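Putative silent information regulator 2 (Leishmania infantum, PDB 5OL0) removes acetyl groups from lysine side chains of proteins at the expense of NAD+, as a zinc-containing, probably class I sirtuin thought to regulate gene expression. Local coordinates at residues 238-243 with 278-283; 22-27 with 291-296. All blocks are in the same frame, centred on the assembly; numbering follows the deposited sequence.

Contact 1 of 2, residues 238-243 with 278-283; sequences PRVVMN and RDVLFR
Strands 239-242 and 279-282 run parallel at one margin of the six-stranded Rossmann-type sheet of the sirtuin, with 279-282 as its outermost strand; their axes approach to 4.7 Å. Arg-239, Arg-278 and Phe-282 have the most surface buried by the pairing. Arg-239, bent at chi3 (-67°), lays its guanidinium flat on that of Arg-278, planes 14° apart. The two like charges lie close together, and the carboxylate of Asp-279, alongside Arg-239, probably offsets their repulsion: NE of Arg-239 gives a nearly straight hydrogen bond to OD1 of Asp-279 (2.8 Å) and NH2 of Arg-239 another to OD2 of Asp-279 (3.1 Å). Arg-239 thus grips the carboxylate side-on, through NE and NH2, each oxygen accepting on its syn lone pair. Pro-230 O and Leu-251 O take further N-H groups of Arg-239, while NH1 of Arg-278 is held by Val-237 O, which together fix both guanidinium groups. Backbone bonds alternate along the strands, the shortest from Phe-282 N to Val-241 O (2.7 Å), nearly along the C=O axis. Past the strand end, Asn-243, of the probable NAD+ site, donates its backbone N to Phe-282 O (3.2 Å), from above the carbonyl plane. On the face of Val-240 and Met-242, Phe-282 presents its ring edge to Val-240: CG1 of Val-240 lies in the ring plane, 3.6 Å from CE2 of Phe-282.

Contact 2 of 2, residues 22-27 with 291-296; sequences EGLAHY and VTLAEY
In Tyr-296, CG stands anti to the carbonyl carbon (chi1 -69°), which swings the ring alongside the first turn of helix 21-30; in Leu-24 and Leu-293, CG is instead anti to the backbone N in both, so that both branched ends reach into the gap between the helices. Segments 22-27 and 291-296 cross at -45° with their axes 8.7 Å apart at closest approach, a close spacing, at which the side chain facing the other helix at the nearest point is the methyl of Ala-25. This CB points toward the other helix and meets CB of Tyr-296 at 3.4 Å, a tight methyl-to-methylene contact at the place where the two backbones come nearest. The same Ala-25 CB also touches CD1 of Leu-293, at 4.0 Å. On the buried side of this point Leu-24 and Leu-293 cross obliquely, their methyl ends meeting, with CD2 of Leu-24 3.9 Å from CD2 of Leu-293. On the exposed side the tyrosine ring turns a face to Glu-22: CB of Glu-22 lies 4.1 Å from the centroid of the Tyr-296 ring, almost on the ring normal, a CH-pi contact, and CA of Glu-22 sits over the same face, offset toward the rim. The aliphatic root of the glutamate thus does the touching, while its extended chain carries the carboxylate onward. No hydrogen bond joins the two segments, but Arg-29, one turn beyond Ala-25 on helix 21-30, donates NH1 to Tyr-296 O near the end of helix 286-296, adding a polar tie. Phe-110 of helix 106-116 packs on Leu-293. This is helix-to-helix packing within the Rossmann-type domain of the sirtuin, in which helices 21-30 and 286-296 lie together against one face of the parallel sheet.

Overall arrangement
From the N terminus the chain first supplies helix 21-30, one half of contact 2, and only after the central strands and the zinc-bearing module does it reach 238-243. A connection of 34 residues, partly unmodelled, leads to 278-283 and closes contact 1; helix 286-296 follows directly and closes contact 2. The short closure therefore sits within the long one, and the two do not cross. Their centres lie 13 Å apart and they touch: Val-240 CG2 meets Leu-24 CD2 at 3.7 Å, and Pro-238 CD meets Tyr-27 OH at 3.6 Å. Together they join the sheet margin to helices 21-30 and 286-296, which come from the N- and C-terminal parts of the chain.

Contact 1 of 2, residues 238-243 with 278-283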
ATOM      1  N   PRO A 238      13.710 -13.592  -6.375  1.00 34.04           N
ATOM      2  CA  PRO A 238      12.469 -14.103  -5.846  1.00 32.39           C
ATOM      3  C   PRO A 238      11.419 -12.999  -5.626  1.00 32.85           C
ATOM      4  O   PRO A 238      11.771 -11.835  -5.243  1.00 28.73           O
ATOM      5  CB  PRO A 238      12.853 -14.757  -4.519  1.00 33.33           C
ATOM      6  CG  PRO A 238      14.226 -14.298  -4.220  1.00 34.03           C
ATOM      7  CD  PRO A 238      14.850 -13.843  -5.482  1.00 35.34           C
ATOM      8  N   ARG A 239      10.157 -13.366  -5.899  1.00 27.19           N
ATOM      9  CA  ARG A 239       9.043 -12.471  -5.711  1.00 29.60           C
ATOM     10  C   ARG A 239       8.011 -13.215  -4.877  1.00 28.35           C
ATOM     11  O   ARG A 239       7.528 -14.245  -5.283  1.00 29.03           O
ATOM     12  CB  ARG A 239       8.482 -11.983  -7.044  1.00 27.88           C
ATOM     13  CG  ARG A 239       9.499 -11.406  -8.002  1.00 32.91           C
ATOM     14  CD  ARG A 239       8.855 -10.703  -9.196  1.00 33.75           C
ATOM     15  NE  ARG A 239       8.161 -11.665 -10.049  1.00 32.60           N
ATOM     16  CZ  ARG A 239       7.551 -11.356 -11.208  1.00 36.03           C
ATOM     17  NH1 ARG A 239       7.552 -10.125 -11.712  1.00 33.20           N
ATOM     18  NH2 ARG A 239       6.967 -12.303 -11.899  1.00 34.39           N
ATOM     19  N   VAL A 240       7.734 -12.720  -3.680  1.00 28.59           N
ATOM     20  CA  VAL A 240       6.918 -13.415  -2.721  1.00 27.48           C
ATOM     21  C   VAL A 240       5.603 -12.670  -2.693  1.00 27.53           C
ATOM     22  O   VAL A 240       5.586 -11.474  -2.411  1.00 28.73           O
ATOM     23  CB  VAL A 240       7.595 -13.400  -1.303  1.00 30.18           C
ATOM     24  CG1 VAL A 240       6.656 -13.945  -0.258  1.00 33.25           C
ATOM     25  CG2 VAL A 240       8.837 -14.275  -1.330  1.00 31.23           C
ATOM     26  N   VAL A 241       4.500 -13.341  -2.981  1.00 25.65           N
ATOM     27  CA  VAL A 241       3.205 -12.651  -2.990  1.00 25.38           C
ATOM     28  C   VAL A 241       2.420 -13.236  -1.845  1.00 26.69           C
ATOM     29  O   VAL A 241       2.266 -14.462  -1.786  1.00 28.34           O
ATOM     30  CB  VAL A 241       2.445 -12.814  -4.307  1.00 28.80           C
ATOM     31  CG1 VAL A 241       1.118 -12.075  -4.236  1.00 29.56           C
ATOM     32  CG2 VAL A 241       3.311 -12.319  -5.477  1.00 29.46           C
ATOM     33  N   MET A 242       2.026 -12.387  -0.898  1.00 27.62           N
ATOM     34  CA  MET A 242       1.062 -12.752   0.168  1.00 28.08           C
ATOM     35  C   MET A 242      -0.292 -12.132  -0.113  1.00 29.95           C
ATOM     36  O   MET A 242      -0.480 -10.915   0.019  1.00 30.57           O
ATOM     37  CB  MET A 242       1.551 -12.294   1.535  1.00 30.78           C
ATOM     38  CG  MET A 242       2.917 -12.812   1.934  1.00 32.50           C
ATOM     39  SD  MET A 242       3.422 -12.238   3.579  1.00 36.99           S
ATOM     40  CE  MET A 242       4.868 -13.266   3.769  1.00 34.54           C
ATOM     41  N   ASN A 243      -1.261 -12.962  -0.504  1.00 28.20           N
ATOM     42  CA  ASN A 243      -2.552 -12.425  -0.966  1.00 29.50           C
ATOM     43  C   ASN A 243      -3.619 -13.516  -0.773  1.00 29.39           C
ATOM     44  O   ASN A 243      -3.292 -14.689  -0.801  1.00 26.24           O
ATOM     45  CB  ASN A 243      -2.440 -11.976  -2.438  1.00 29.83           C
ATOM     46  CG  ASN A 243      -3.496 -10.936  -2.833  1.00 35.23           C
ATOM     47  OD1 ASN A 243      -4.648 -11.285  -3.028  1.00 35.95           O
ATOM     48  ND2 ASN A 243      -3.109  -9.665  -2.937  1.00 33.72           N
ATOM     49  N   ARG A 278      10.887 -18.294  -9.762  1.00 33.13           N
ATOM     50  CA  ARG A 278      11.229 -17.355  -8.701  1.00 32.42           C
ATOM     51  C   ARG A 278      10.032 -16.749  -7.927  1.00 32.50           C
ATOM     52  O   ARG A 278      10.270 -16.023  -6.990  1.00 33.04           O
ATOM     53  CB  ARG A 278      12.215 -16.268  -9.215  1.00 31.36           C
ATOM     54  CG  ARG A 278      11.875 -15.537 -10.517  1.00 32.26           C
ATOM     55  CD  ARG A 278      10.748 -14.569 -10.314  1.00 36.54           C
ATOM     56  NE  ARG A 278      10.495 -13.694 -11.445  1.00 36.83           N
ATOM     57  CZ  ARG A 278      11.013 -12.481 -11.631  1.00 35.16           C
ATOM     58  NH1 ARG A 278      11.884 -11.916 -10.795  1.00 35.20           N
ATOM     59  NH2 ARG A 278      10.634 -11.821 -12.691  1.00 37.83           N
ATOM     60  N   ASP A 279       8.798 -17.052  -8.320  1.00 31.44           N
ATOM     61  CA  ASP A 279       7.563 -16.547  -7.707  1.00 32.60           C
ATOM     62  C   ASP A 279       6.983 -17.576  -6.794  1.00 31.59           C
ATOM     63  O   ASP A 279       7.138 -18.780  -7.019  1.00 30.39           O
ATOM     64  CB  ASP A 279       6.500 -16.257  -8.774  1.00 34.36           C
ATOM     65  CG  ASP A 279       6.908 -15.186  -9.718  1.00 36.47           C
ATOM     66  OD1 ASP A 279       7.730 -14.340  -9.339  1.00 36.00           O
ATOM     67  OD2 ASP A 279       6.410 -15.179 -10.859  1.00 35.75           O
ATOM     68  N   VAL A 280       6.454 -17.098  -5.675  1.00 28.72           N
ATOM     69  CA  VAL A 280       5.683 -17.905  -4.763  1.00 30.56           C
ATOM     70  C   VAL A 280       4.489 -17.115  -4.251  1.00 29.89           C
ATOM     71  O   VAL A 280       4.593 -15.897  -4.054  1.00 27.27           O
ATOM     72  CB  VAL A 280       6.606 -18.416  -3.651  1.00 33.10           C
ATOM     73  CG1 VAL A 280       7.201 -17.279  -2.865  1.00 36.40           C
ATOM     74  CG2 VAL A 280       5.861 -19.369  -2.770  1.00 32.59           C
ATOM     75  N   LEU A 281       3.353 -17.793  -4.125  1.00 28.28           N
ATOM     76  CA  LEU A 281       2.118 -17.240  -3.559  1.00 26.75           C
ATOM     77  C   LEU A 281       1.768 -17.885  -2.243  1.00 26.79           C
ATOM     78  O   LEU A 281       1.643 -19.105  -2.174  1.00 27.70           O
ATOM     79  CB  LEU A 281       0.965 -17.489  -4.465  1.00 28.65           C
ATOM     80  CG  LEU A 281      -0.400 -16.982  -4.053  1.00 28.80           C
ATOM     81  CD1 LEU A 281      -0.478 -15.473  -3.978  1.00 30.97           C
ATOM     82  CD2 LEU A 281      -1.355 -17.513  -5.099  1.00 34.57           C
ATOM     83  N   PHE A 282       1.681 -17.080  -1.185  1.00 27.03           N
ATOM     84  CA  PHE A 282       1.329 -17.554   0.136  1.00 26.13           C
ATOM     85  C   PHE A 282      -0.060 -17.033   0.367  1.00 29.18           C
ATOM     86  O   PHE A 282      -0.261 -15.815   0.541  1.00 28.82           O
ATOM     87  CB  PHE A 282       2.296 -17.022   1.184  1.00 28.16           C
ATOM     88  CG  PHE A 282       3.691 -17.605   1.071  1.00 28.86           C
ATOM     89  CD1 PHE A 282       3.907 -18.950   1.273  1.00 29.70           C
ATOM     90  CD2 PHE A 282       4.782 -16.791   0.791  1.00 31.69           C
ATOM     91  CE1 PHE A 282       5.177 -19.498   1.186  1.00 33.82           C
ATOM     92  CE2 PHE A 282       6.083 -17.316   0.741  1.00 31.77           C
ATOM     93  CZ  PHE A 282       6.270 -18.675   0.898  1.00 32.37           C
ATOM     94  N   ARG A 283      -1.033 -17.958   0.390  1.00 28.71           N
ATOM     95  CA  ARG A 283      -2.460 -17.634   0.614  1.00 29.84           C
ATOM     96  C   ARG A 283      -2.723 -17.498   2.102  1.00 32.49           C
ATOM     97  O   ARG A 283      -1.832 -17.696   2.908  1.00 33.85           O
ATOM     98  CB  ARG A 283      -3.335 -18.766   0.092  1.00 34.31           C
ATOM     99  CG  ARG A 283      -3.245 -19.095  -1.369  1.00 36.19           C
ATOM    100  CD  ARG A 283      -3.601 -17.915  -2.227  1.00 40.83           C
ATOM    101  NE  ARG A 283      -5.046 -17.639  -2.326  1.00 48.24           N
ATOM    102  CZ  ARG A 283      -5.872 -18.093  -3.277  1.00 42.33           C
ATOM    103  NH1 ARG A 283      -5.468 -18.901  -4.244  1.00 37.09           N
ATOM    104  NH2 ARG A 283      -7.126 -17.712  -3.253  1.00 47.62           N
TER

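Contact 2 of 2, residues 22-27 with 291-296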
ATOM      1  N   GLU A  22       9.675 -20.893   5.625  1.00 32.79           N
ATOM      2  CA  GLU A  22      10.964 -21.392   6.099  1.00 36.29           C
ATOM      3  C   GLU A  22      12.119 -21.242   5.095  1.00 35.83           C
ATOM      4  O   GLU A  22      13.192 -20.684   5.438  1.00 30.22           O
ATOM      5  CB  GLU A  22      10.838 -22.876   6.498  1.00 42.97           C
ATOM      6  CG  GLU A  22      12.135 -23.498   7.030  1.00 53.40           C
ATOM      7  CD  GLU A  22      11.944 -24.879   7.675  1.00 55.62           C
ATOM      8  OE1 GLU A  22      11.092 -25.657   7.191  1.00 59.76           O
ATOM      9  OE2 GLU A  22      12.664 -25.166   8.658  1.00 57.21           O
ATOM     10  N   GLY A  23      11.891 -21.681   3.861  1.00 30.23           N
ATOM     11  CA  GLY A  23      12.890 -21.488   2.816  1.00 34.09           C
ATOM     12  C   GLY A  23      13.224 -20.034   2.520  1.00 32.03           C
ATOM     13  O   GLY A  23      14.390 -19.672   2.285  1.00 30.97           O
ATOM     14  N   LEU A  24      12.202 -19.175   2.553  1.00 30.22           N
ATOM     15  CA  LEU A  24      12.408 -17.777   2.320  1.00 26.67           C
ATOM     16  C   LEU A  24      13.292 -17.196   3.389  1.00 27.35           C
ATOM     17  O   LEU A  24      14.202 -16.402   3.091  1.00 29.36           O
ATOM     18  CB  LEU A  24      11.030 -17.057   2.290  1.00 29.27           C
ATOM     19  CG  LEU A  24      11.091 -15.524   2.224  1.00 27.87           C
ATOM     20  CD1 LEU A  24      11.852 -15.125   1.021  1.00 30.63           C
ATOM     21  CD2 LEU A  24       9.686 -14.917   2.200  1.00 30.04           C
ATOM     22  N   ALA A  25      12.994 -17.511   4.657  1.00 28.38           N
ATOM     23  CA  ALA A  25      13.818 -16.978   5.747  1.00 31.92           C
ATOM     24  C   ALA A  25      15.278 -17.448   5.626  1.00 34.43           C
ATOM     25  O   ALA A  25      16.205 -16.636   5.811  1.00 34.78           O
ATOM     26  CB  ALA A  25      13.276 -17.392   7.098  1.00 32.59           C
ATOM     27  N   HIS A  26      15.455 -18.742   5.359  1.00 35.63           N
ATOM     28  CA  HIS A  26      16.799 -19.327   5.045  1.00 39.43           C
ATOM     29  C   HIS A  26      17.489 -18.583   3.947  1.00 38.22           C
ATOM     30  O   HIS A  26      18.684 -18.266   4.066  1.00 37.05           O
ATOM     31  CB  HIS A  26      16.729 -20.773   4.520  1.00 47.61           C
ATOM     32  CG  HIS A  26      16.737 -21.838   5.573  1.00 65.29           C
ATOM     33  ND1 HIS A  26      17.886 -22.210   6.246  1.00 73.49           N
ATOM     34  CD2 HIS A  26      15.761 -22.690   5.989  1.00 71.08           C
ATOM     35  CE1 HIS A  26      17.599 -23.210   7.068  1.00 83.88           C
ATOM     36  NE2 HIS A  26      16.319 -23.519   6.931  1.00 74.11           N
ATOM     37  N   TYR A  27      16.769 -18.323   2.858  1.00 34.06           N
ATOM     38  CA  TYR A  27      17.368 -17.655   1.697  1.00 32.49           C
ATOM     39  C   TYR A  27      17.831 -16.248   2.091  1.00 34.57           C
ATOM     40  O   TYR A  27      18.965 -15.844   1.786  1.00 35.51           O
ATOM     41  CB  TYR A  27      16.381 -17.588   0.530  1.00 33.90           C
ATOM     42  CG  TYR A  27      16.855 -16.871  -0.751  1.00 35.27           C
ATOM     43  CD1 TYR A  27      16.770 -15.448  -0.881  1.00 32.43           C
ATOM     44  CD2 TYR A  27      17.306 -17.601  -1.865  1.00 31.54           C
ATOM     45  CE1 TYR A  27      17.203 -14.789  -2.042  1.00 31.80           C
ATOM     46  CE2 TYR A  27      17.692 -16.949  -3.068  1.00 31.64           C
ATOM     47  CZ  TYR A  27      17.643 -15.561  -3.155  1.00 34.93           C
ATOM     48  OH  TYR A  27      18.054 -14.909  -4.289  1.00 33.61           O
ATOM     49  N   VAL A 291       4.003 -13.209  10.675  1.00 28.58           N
ATOM     50  CA  VAL A 291       4.401 -13.629  12.033  1.00 30.13           C
ATOM     51  C   VAL A 291       5.275 -14.891  11.900  1.00 32.10           C
ATOM     52  O   VAL A 291       6.407 -14.950  12.456  1.00 32.53           O
ATOM     53  CB  VAL A 291       3.191 -13.830  12.940  1.00 33.93           C
ATOM     54  CG1 VAL A 291       3.531 -14.666  14.181  1.00 34.03           C
ATOM     55  CG2 VAL A 291       2.597 -12.467  13.331  1.00 36.27           C
ATOM     56  N   THR A 292       4.810 -15.843  11.088  1.00 32.07           N
ATOM     57  CA  THR A 292       5.611 -17.054  10.841  1.00 30.70           C
ATOM     58  C   THR A 292       6.955 -16.736  10.239  1.00 31.20           C
ATOM     59  O   THR A 292       7.937 -17.275  10.670  1.00 32.50           O
ATOM     60  CB  THR A 292       4.871 -17.996   9.940  1.00 31.95           C
ATOM     61  OG1 THR A 292       3.621 -18.234  10.524  1.00 32.96           O
ATOM     62  CG2 THR A 292       5.616 -19.360   9.731  1.00 29.65           C
ATOM     63  N   LEU A 293       6.987 -15.887   9.213  1.00 28.94           N
ATOM     64  CA  LEU A 293       8.249 -15.446   8.626  1.00 29.72           C
ATOM     65  C   LEU A 293       9.205 -14.853   9.630  1.00 27.88           C
ATOM     66  O   LEU A 293      10.437 -15.174   9.666  1.00 27.47           O
ATOM     67  CB  LEU A 293       8.004 -14.499   7.435  1.00 28.67           C
ATOM     68  CG  LEU A 293       9.187 -13.937   6.699  1.00 34.37           C
ATOM     69  CD1 LEU A 293      10.117 -15.042   6.202  1.00 39.59           C
ATOM     70  CD2 LEU A 293       8.659 -13.091   5.534  1.00 32.89           C
ATOM     71  N   ALA A 294       8.651 -14.043  10.500  1.00 30.90           N
ATOM     72  CA  ALA A 294       9.413 -13.424  11.566  1.00 29.26           C
ATOM     73  C   ALA A 294      10.056 -14.461  12.490  1.00 33.61           C
ATOM     74  O   ALA A 294      11.250 -14.329  12.830  1.00 29.73           O
ATOM     75  CB  ALA A 294       8.546 -12.484  12.358  1.00 31.90           C
ATOM     76  N   GLU A 295       9.288 -15.472  12.879  1.00 33.01           N
ATOM     77  CA  GLU A 295       9.823 -16.565  13.674  1.00 41.29           C
ATOM     78  C   GLU A 295      11.061 -17.133  13.033  1.00 38.96           C
ATOM     79  O   GLU A 295      12.115 -17.192  13.644  1.00 35.66           O
ATOM     80  CB  GLU A 295       8.860 -17.726  13.805  1.00 46.12           C
ATOM     81  CG  GLU A 295       7.522 -17.477  14.454  1.00 58.24           C
ATOM     82  CD  GLU A 295       6.701 -18.763  14.458  1.00 67.50           C
ATOM     83  OE1 GLU A 295       7.269 -19.782  14.910  1.00 65.29           O
ATOM     84  OE2 GLU A 295       5.524 -18.766  14.005  1.00 70.46           O
ATOM     85  N   TYR A 296      10.952 -17.487  11.752  1.00 38.53           N
ATOM     86  CA  TYR A 296      12.074 -18.131  11.094  1.00 35.30           C
ATOM     87  C   TYR A 296      13.259 -17.201  10.893  1.00 38.56           C
ATOM     88  O   TYR A 296      14.376 -17.666  10.776  1.00 36.65           O
ATOM     89  CB  TYR A 296      11.632 -18.727   9.768  1.00 39.22           C
ATOM     90  CG  TYR A 296      10.712 -19.906   9.904  1.00 41.86           C
ATOM     91  CD1 TYR A 296      11.118 -21.065  10.616  1.00 51.20           C
ATOM     92  CD2 TYR A 296       9.460 -19.920   9.300  1.00 41.77           C
ATOM     93  CE1 TYR A 296      10.277 -22.166  10.735  1.00 48.91           C
ATOM     94  CE2 TYR A 296       8.625 -21.026   9.399  1.00 41.45           C
ATOM     95  CZ  TYR A 296       9.026 -22.120  10.118  1.00 49.25           C
ATOM     96  OH  TYR A 296       8.181 -23.170  10.185  1.00 55.45           O
TER